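Local coordinates for protein glycosyltransferase (PDB 2IUY) that probably transfers a sugar from a nucleotide-activated donor as a retaining family GT4 enzyme in the biosynthesis of the antibiotic avilamycin A, at residues Leu80-Gly93 with Gly100-Phe113. Sequence-based numbering, arbitrary orientation.
Sequences LRTADVDVVHDHSG and GLPPGTAFISSHHF
His89 holds CG anti to its backbone N (chi1 -175°), which carries the imidazole along the sheet to Ser110, whose OG lies beside its own N (chi1 -68°). His89 NE2 and Ser110 OG are hydrogen-bonded at 2.8 Å near the ring plane, and either may donate. Ile108 CG2, 3.5 Å from His89 CG, approaches the same ring obliquely. Further along, His91 ND1 meets His112 NE2 at 2.8 Å, again with the proton unassigned; the rings join rim to rim, their planes 14° apart. Five backbone bonds, from Ala106 N to Asp86 O through Ser110 N to Asp90 O, identify strands 87-90 and 106-111 as parallel neighbours. On the sheet face bearing Val88, Val88 CG1 lies 3.9 Å from Phe107 CD1, while its CG2 faces Leu101 and Thr105. Asp90 OD1 accepts from Ser92 N and OG, the first bond closing an Asx turn, and water 1 links Asp90 OD2 to Ser109 OG. At the other end, Pro102 CG sits 3.4 Å from Arg81 O. Tyr332 and Tyr328 bond His89 ND1 and Ser110 OG respectively, so both ends of the side-chain pair are tied to helix 321-336. Within the N-terminal Rossmann-like sheet of this GT-B fold, strand 87-90 lies between 5-9 and 106-111; helix 31-45 packs on His89 and His91, and helix 321-336 on Val87 and Ile108.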
loop_
_atom_site.group_PDB
_atom_site.type_symbol
_atom_site.label_atom_id
_atom_site.label_comp_id
_atom_site.label_asym_id
_atom_site.label_seq_id
_atom_site.Cartn_x
_atom_site.Cartn_y
_atom_site.Cartn_z
ATOM N N LEU A 80 9.472 23.528 -0.007
ATOM C CA LEU A 80 8.761 23.539 -1.301
ATOM C C LEU A 80 8.606 24.937 -1.930
ATOM O O LEU A 80 8.621 25.079 -3.160
ATOM C CB LEU A 80 7.375 22.858 -1.154
ATOM C CG LEU A 80 7.374 21.342 -0.904
ATOM C CD1 LEU A 80 5.925 20.850 -0.684
ATOM C CD2 LEU A 80 8.060 20.583 -2.034
ATOM N N ARG A 81 8.453 25.967 -1.095
ATOM C CA ARG A 81 8.299 27.332 -1.575
ATOM C C ARG A 81 9.519 27.838 -2.372
ATOM O O ARG A 81 9.385 28.613 -3.311
ATOM C CB ARG A 81 7.966 28.272 -0.390
ATOM C CG ARG A 81 7.555 29.687 -0.834
ATOM C CD ARG A 81 7.011 30.568 0.332
ATOM N NE ARG A 81 5.534 30.513 0.465
ATOM C CZ ARG A 81 4.632 31.232 -0.232
ATOM N NH1 ARG A 81 4.972 32.135 -1.187
ATOM N NH2 ARG A 81 3.328 31.051 0.050
ATOM N N THR A 82 10.706 27.379 -2.014
ATOM C CA THR A 82 11.929 27.870 -2.652
ATOM C C THR A 82 12.635 26.826 -3.529
ATOM O O THR A 82 13.666 27.128 -4.158
ATOM C CB THR A 82 12.918 28.398 -1.588
ATOM O OG1 THR A 82 13.318 27.323 -0.717
ATOM C CG2 THR A 82 12.257 29.540 -0.765
ATOM N N ALA A 83 12.057 25.617 -3.573
ATOM C CA ALA A 83 12.650 24.464 -4.267
ATOM C C ALA A 83 12.607 24.684 -5.753
ATOM O O ALA A 83 11.622 25.204 -6.303
ATOM C CB ALA A 83 11.951 23.130 -3.895
ATOM N N ASP A 84 13.718 24.338 -6.393
ATOM C CA ASP A 84 13.754 24.209 -7.818
ATOM C C ASP A 84 13.399 22.765 -8.247
ATOM O O ASP A 84 14.257 22.003 -8.639
ATOM C CB ASP A 84 15.150 24.620 -8.314
ATOM C CG ASP A 84 15.245 24.701 -9.840
ATOM O OD1 ASP A 84 14.193 24.754 -10.515
ATOM O OD2 ASP A 84 16.383 24.745 -10.360
ATOM N N VAL A 85 12.123 22.378 -8.195
ATOM C CA VAL A 85 11.745 21.037 -8.709
ATOM C C VAL A 85 10.692 21.197 -9.768
ATOM O O VAL A 85 10.033 22.219 -9.798
ATOM C CB VAL A 85 11.233 20.077 -7.612
ATOM C CG1 VAL A 85 12.370 19.668 -6.653
ATOM C CG2 VAL A 85 10.011 20.649 -6.870
ATOM N N ASP A 86 10.503 20.205 -10.632
ATOM C CA ASP A 86 9.497 20.345 -11.663
ATOM C C ASP A 86 8.085 19.952 -11.182
ATOM O O ASP A 86 7.082 20.455 -11.708
ATOM C CB ASP A 86 9.864 19.532 -12.887
ATOM C CG ASP A 86 11.230 19.918 -13.461
ATOM O OD1 ASP A 86 11.394 21.070 -13.961
ATOM O OD2 ASP A 86 12.156 19.085 -13.327
ATOM N N VAL A 87 8.044 19.068 -10.184
ATOM C CA VAL A 87 6.835 18.349 -9.785
ATOM C C VAL A 87 6.902 18.144 -8.288
ATOM O O VAL A 87 7.929 17.691 -7.759
ATOM C CB VAL A 87 6.785 16.891 -10.438
ATOM C CG1 VAL A 87 5.579 16.077 -9.932
ATOM C CG2 VAL A 87 6.770 16.948 -11.982
ATOM N N VAL A 88 5.809 18.485 -7.614
ATOM C CA VAL A 88 5.571 18.064 -6.234
ATOM C C VAL A 88 4.478 17.014 -6.253
ATOM O O VAL A 88 3.375 17.295 -6.631
ATOM C CB VAL A 88 5.156 19.252 -5.323
ATOM C CG1 VAL A 88 4.712 18.789 -3.921
ATOM C CG2 VAL A 88 6.329 20.242 -5.209
ATOM N N HIS A 89 4.819 15.805 -5.824
ATOM C CA HIS A 89 3.931 14.665 -5.829
ATOM C C HIS A 89 3.655 14.261 -4.386
ATOM O O HIS A 89 4.511 13.649 -3.720
ATOM C CB HIS A 89 4.598 13.532 -6.648
ATOM C CG HIS A 89 3.734 12.327 -6.850
ATOM N ND1 HIS A 89 4.137 11.262 -7.631
ATOM C CD2 HIS A 89 2.517 11.992 -6.351
ATOM C CE1 HIS A 89 3.180 10.344 -7.645
ATOM N NE2 HIS A 89 2.195 10.758 -6.864
ATOM N N ASP A 90 2.462 14.655 -3.922
ATOM C CA ASP A 90 1.980 14.494 -2.586
ATOM C C ASP A 90 1.377 13.111 -2.346
ATOM O O ASP A 90 0.495 12.660 -3.060
ATOM C CB ASP A 90 0.971 15.621 -2.199
ATOM C CG ASP A 90 0.612 15.586 -0.702
ATOM O OD1 ASP A 90 1.515 15.247 0.101
ATOM O OD2 ASP A 90 -0.560 15.816 -0.317
ATOM N N HIS A 91 1.889 12.441 -1.311
ATOM C CA HIS A 91 1.318 11.191 -0.814
ATOM C C HIS A 91 0.759 11.344 0.584
ATOM O O HIS A 91 0.344 10.371 1.153
ATOM C CB HIS A 91 2.401 10.093 -0.784
ATOM C CG HIS A 91 2.863 9.700 -2.154
ATOM N ND1 HIS A 91 2.355 8.613 -2.825
ATOM C CD2 HIS A 91 3.735 10.301 -3.001
ATOM C CE1 HIS A 91 2.943 8.521 -4.004
ATOM N NE2 HIS A 91 3.789 9.531 -4.132
ATOM N N SER A 92 0.804 12.551 1.158
ATOM C CA SER A 92 0.413 12.788 2.562
ATOM C C SER A 92 -1.098 12.945 2.808
ATOM O O SER A 92 -1.499 13.090 3.951
ATOM C CB SER A 92 1.076 14.058 3.073
ATOM O OG SER A 92 0.414 15.176 2.539
ATOM N N GLY A 93 -1.913 12.972 1.753
ATOM C CA GLY A 93 -3.330 13.302 1.874
ATOM C C GLY A 93 -3.552 14.783 2.086
ATOM O O GLY A 93 -4.548 15.196 2.669
ATOM N N GLY A 100 1.648 28.512 -3.044
ATOM C CA GLY A 100 2.985 28.867 -2.572
ATOM C C GLY A 100 4.133 28.248 -3.329
ATOM O O GLY A 100 5.305 28.642 -3.156
ATOM N N LEU A 101 3.828 27.256 -4.161
ATOM C CA LEU A 101 4.850 26.649 -5.010
ATOM C C LEU A 101 5.321 27.681 -6.069
ATOM O O LEU A 101 4.529 28.554 -6.501
ATOM C CB LEU A 101 4.296 25.383 -5.701
ATOM C CG LEU A 101 3.858 24.218 -4.804
ATOM C CD1 LEU A 101 3.489 23.086 -5.709
ATOM C CD2 LEU A 101 4.973 23.766 -3.803
ATOM N N PRO A 102 6.592 27.576 -6.495
ATOM C CA PRO A 102 7.146 28.525 -7.446
ATOM C C PRO A 102 6.465 28.372 -8.798
ATOM O O PRO A 102 5.989 27.271 -9.127
ATOM C CB PRO A 102 8.627 28.115 -7.540
ATOM C CG PRO A 102 8.890 27.304 -6.359
ATOM C CD PRO A 102 7.589 26.569 -6.118
ATOM N N PRO A 103 6.401 29.470 -9.588
ATOM C CA PRO A 103 5.739 29.340 -10.893
ATOM C C PRO A 103 6.419 28.257 -11.692
ATOM O O PRO A 103 7.635 28.137 -11.663
ATOM C CB PRO A 103 6.008 30.694 -11.577
ATOM C CG PRO A 103 6.483 31.628 -10.498
ATOM C CD PRO A 103 6.955 30.824 -9.343
ATOM N N GLY A 104 5.645 27.450 -12.393
ATOM C CA GLY A 104 6.216 26.418 -13.229
ATOM C C GLY A 104 6.178 25.055 -12.553
ATOM O O GLY A 104 6.333 24.020 -13.213
ATOM N N THR A 105 5.970 25.033 -11.245
ATOM C CA THR A 105 5.983 23.759 -10.522
ATOM C C THR A 105 4.603 23.085 -10.606
ATOM O O THR A 105 3.608 23.654 -10.189
ATOM C CB THR A 105 6.473 23.925 -9.039
ATOM O OG1 THR A 105 7.759 24.541 -9.051
ATOM C CG2 THR A 105 6.631 22.576 -8.384
ATOM N N ALA A 106 4.565 21.851 -11.130
ATOM C CA ALA A 106 3.313 21.076 -11.188
ATOM C C ALA A 106 3.017 20.448 -9.829
ATOM O O ALA A 106 3.929 20.059 -9.090
ATOM C CB ALA A 106 3.415 19.947 -12.278
ATOM N N PHE A 107 1.737 20.356 -9.504
ATOM C CA PHE A 107 1.321 19.692 -8.280
ATOM C C PHE A 107 0.448 18.466 -8.627
ATOM O O PHE A 107 -0.530 18.563 -9.387
ATOM C CB PHE A 107 0.592 20.650 -7.336
ATOM C CG PHE A 107 0.236 20.028 -6.035
ATOM C CD1 PHE A 107 1.182 19.932 -4.999
ATOM C CD2 PHE A 107 -1.041 19.495 -5.835
ATOM C CE1 PHE A 107 0.841 19.322 -3.782
ATOM C CE2 PHE A 107 -1.400 18.911 -4.617
ATOM C CZ PHE A 107 -0.456 18.800 -3.605
ATOM N N ILE A 108 0.849 17.312 -8.089
ATOM C CA ILE A 108 0.112 16.059 -8.280
ATOM C C ILE A 108 0.009 15.314 -6.954
ATOM O O ILE A 108 0.895 15.424 -6.089
ATOM C CB ILE A 108 0.786 15.141 -9.408
ATOM C CG1 ILE A 108 -0.171 14.004 -9.843
ATOM C CG2 ILE A 108 2.205 14.637 -8.985
ATOM C CD1 ILE A 108 0.256 13.254 -11.142
ATOM N N SER A 109 -1.071 14.549 -6.788
ATOM C CA SER A 109 -1.223 13.723 -5.553
ATOM C C SER A 109 -1.475 12.270 -5.890
ATOM O O SER A 109 -2.119 11.994 -6.876
ATOM C CB SER A 109 -2.409 14.247 -4.676
ATOM O OG SER A 109 -2.242 15.634 -4.363
ATOM N N SER A 110 -1.020 11.350 -5.040
ATOM C CA SER A 110 -1.584 9.984 -5.009
ATOM C C SER A 110 -2.436 9.922 -3.738
ATOM O O SER A 110 -1.927 10.053 -2.627
ATOM C CB SER A 110 -0.512 8.899 -4.918
ATOM O OG SER A 110 0.288 8.794 -6.074
ATOM N N HIS A 111 -3.725 9.720 -3.916
ATOM C CA HIS A 111 -4.646 9.499 -2.813
ATOM C C HIS A 111 -4.621 8.086 -2.248
ATOM O O HIS A 111 -4.922 7.122 -2.948
ATOM C CB HIS A 111 -6.072 9.879 -3.214
ATOM C CG HIS A 111 -6.908 10.254 -2.033
ATOM N ND1 HIS A 111 -6.448 11.118 -1.058
ATOM C CD2 HIS A 111 -8.131 9.834 -1.626
ATOM C CE1 HIS A 111 -7.364 11.230 -0.113
ATOM N NE2 HIS A 111 -8.391 10.461 -0.433
ATOM N N HIS A 112 -4.274 7.990 -0.973
ATOM C CA HIS A 112 -4.187 6.707 -0.286
ATOM C C HIS A 112 -5.292 6.502 0.772
ATOM O O HIS A 112 -5.139 5.666 1.692
ATOM C CB HIS A 112 -2.801 6.579 0.347
ATOM C CG HIS A 112 -1.683 6.712 -0.665
ATOM N ND1 HIS A 112 -1.583 5.884 -1.761
ATOM C CD2 HIS A 112 -0.624 7.550 -0.731
ATOM C CE1 HIS A 112 -0.527 6.222 -2.478
ATOM N NE2 HIS A 112 0.091 7.216 -1.861
ATOM N N PHE A 113 -6.383 7.262 0.661
ATOM C CA PHE A 113 -7.402 7.227 1.751
ATOM C C PHE A 113 -8.824 6.930 1.242
ATOM O O PHE A 113 -9.131 7.193 0.091
ATOM C CB PHE A 113 -7.339 8.526 2.595
ATOM C CG PHE A 113 -6.062 8.694 3.307
ATOM C CD1 PHE A 113 -5.839 8.050 4.505
ATOM C CD2 PHE A 113 -5.044 9.479 2.769
ATOM C CE1 PHE A 113 -4.609 8.172 5.174
ATOM C CE2 PHE A 113 -3.839 9.633 3.437
ATOM C CZ PHE A 113 -3.618 8.977 4.629
HETATM O O HOH W 1 -2.618 16.513 -1.886
HETATM O O HOH W 2 -2.722 10.137 0.090
HETATM O O HOH W 3 -1.664 12.911 -1.035
#